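Side-chain contact in inhibitor from Tityus obscurus scorpion venom (TopI1) (Tityus, PDB 6MRQ), which probably inhibits a serine protease such as trypsin, as a small disulfide-rich scorpion venom peptide: residues D9-V14 and G25-M30. Sequence-based numbering, arbitrary orientation.
Sequences DDCKDV and GICKCM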
# COMPACT_ATOMS: atom_id res chain seq x y z
N ASP B 9 21.28 -4.10 -9.02
CA ASP B 9 21.99 -3.10 -8.22
C ASP B 9 21.19 -1.80 -8.13
O ASP B 9 21.31 -1.07 -7.14
CB ASP B 9 23.38 -2.83 -8.78
CG ASP B 9 24.17 -1.86 -7.92
OD1 ASP B 9 24.59 -2.26 -6.81
OD2 ASP B 9 24.35 -0.70 -8.34
N ASP B 10 20.39 -1.49 -9.15
CA ASP B 10 19.53 -0.31 -9.10
C ASP B 10 18.45 -0.42 -8.04
O ASP B 10 17.80 0.59 -7.72
CB ASP B 10 18.86 -0.06 -10.45
CG ASP B 10 19.85 0.20 -11.56
OD1 ASP B 10 20.89 0.85 -11.30
OD2 ASP B 10 19.59 -0.23 -12.70
N CYS B 11 18.22 -1.61 -7.50
CA CYS B 11 17.16 -1.84 -6.53
C CYS B 11 17.65 -1.79 -5.09
O CYS B 11 16.84 -1.98 -4.18
CB CYS B 11 16.53 -3.21 -6.78
SG CYS B 11 15.85 -3.37 -8.43
N LYS B 12 18.94 -1.53 -4.87
CA LYS B 12 19.49 -1.57 -3.53
C LYS B 12 18.77 -0.61 -2.59
O LYS B 12 18.62 -0.90 -1.40
CB LYS B 12 20.99 -1.25 -3.58
CG LYS B 12 21.66 -1.20 -2.21
CD LYS B 12 23.12 -0.79 -2.32
CE LYS B 12 23.74 -0.57 -0.95
NZ LYS B 12 25.17 -0.98 -0.92
N ASP B 13 18.34 0.55 -3.10
CA ASP B 13 17.71 1.56 -2.26
C ASP B 13 16.39 1.07 -1.68
O ASP B 13 16.08 1.35 -0.51
CB ASP B 13 17.52 2.85 -3.05
CG ASP B 13 16.73 2.65 -4.36
OD1 ASP B 13 16.72 1.53 -4.93
OD2 ASP B 13 16.12 3.65 -4.82
N VAL B 14 15.60 0.35 -2.47
CA VAL B 14 14.26 -0.03 -2.03
C VAL B 14 14.25 -1.46 -1.49
O VAL B 14 13.44 -1.79 -0.62
CB VAL B 14 13.21 0.15 -3.14
CG1 VAL B 14 13.13 1.61 -3.56
CG2 VAL B 14 13.53 -0.74 -4.34
N GLY B 25 11.48 -4.39 -16.23
CA GLY B 25 11.81 -3.01 -15.99
C GLY B 25 11.72 -2.55 -14.55
O GLY B 25 11.99 -1.38 -14.27
N ILE B 26 11.37 -3.44 -13.61
CA ILE B 26 11.11 -3.01 -12.25
C ILE B 26 11.77 -3.94 -11.24
O ILE B 26 12.15 -5.07 -11.54
CB ILE B 26 9.59 -2.88 -11.96
CG1 ILE B 26 8.92 -4.25 -11.96
CG2 ILE B 26 8.93 -1.96 -12.97
CD1 ILE B 26 7.45 -4.20 -11.54
N CYS B 27 11.89 -3.44 -10.02
CA CYS B 27 12.51 -4.19 -8.94
C CYS B 27 11.53 -5.20 -8.37
O CYS B 27 10.39 -4.86 -8.04
CB CYS B 27 12.94 -3.23 -7.85
SG CYS B 27 14.26 -2.13 -8.35
N LYS B 28 11.98 -6.45 -8.24
CA LYS B 28 11.16 -7.55 -7.74
C LYS B 28 11.87 -8.18 -6.54
O LYS B 28 12.73 -9.05 -6.69
CB LYS B 28 10.88 -8.57 -8.84
CG LYS B 28 10.02 -8.01 -9.95
CD LYS B 28 9.38 -9.10 -10.77
CE LYS B 28 8.45 -8.51 -11.82
NZ LYS B 28 7.79 -9.58 -12.61
N CYS B 29 11.49 -7.73 -5.35
CA CYS B 29 11.94 -8.35 -4.11
C CYS B 29 10.75 -8.47 -3.15
O CYS B 29 10.85 -8.16 -1.96
CB CYS B 29 13.10 -7.59 -3.47
SG CYS B 29 12.70 -5.89 -3.02
N MET B 30 9.60 -8.89 -3.69
CA MET B 30 8.36 -9.16 -2.98
C MET B 30 7.58 -7.93 -2.52
O MET B 30 6.35 -7.91 -2.63
CB MET B 30 8.57 -10.13 -1.82
CG MET B 30 9.00 -11.52 -2.28
SD MET B 30 8.38 -12.89 -1.30
CE MET B 30 9.33 -12.66 0.20
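Cys11 and Cys27 join the two segments covalently. Their SG atoms are bonded at 2.0 Å. The C-S-S-C torsion is -92°, so the bridge is a left-handed disulfide close to the relaxed right angle. This right-angled bridge sets 3.7 Å between Cys11 CB and Cys27 CB. Both half-cystines turn the same way: each SG sits beside its own backbone N and anti to its carbonyl carbon (chi1 -58° for Cys11, -67° for Cys27). The CA atoms of Cys11 and Cys27 lie 5.7 Å apart. This short bridge fixes the spacing between the helical segment and the strand.

The apolar contact is small. Val14, one helical turn after Cys11, brings its CG2 methyl to 4.3 Å from Cys27 SG. CG2 is the touching branch; CG1 lies well beyond contact distance. Val14 and both half-cystines are buried. The contact's centre lies about 1 Å from that of the chain.

The polar bonds nearby are local to each side. Asp10 OD2 accepts hydrogen bonds from the backbone N of Lys6 and of Thr7. Lys28 NZ forms a salt bridge with Glu23.

The disulfide ties the 3-10 turn just before helix 12-15 to strand 26-28, which pairs antiparallel with strand 21-23. Cys15-Cys29 makes a second link, matching a Cys-x-x-x-Cys pair in the helical region to a Cys-x-Cys pair at the strand. This is the cystine-stabilised alpha/beta motif of scorpion toxins.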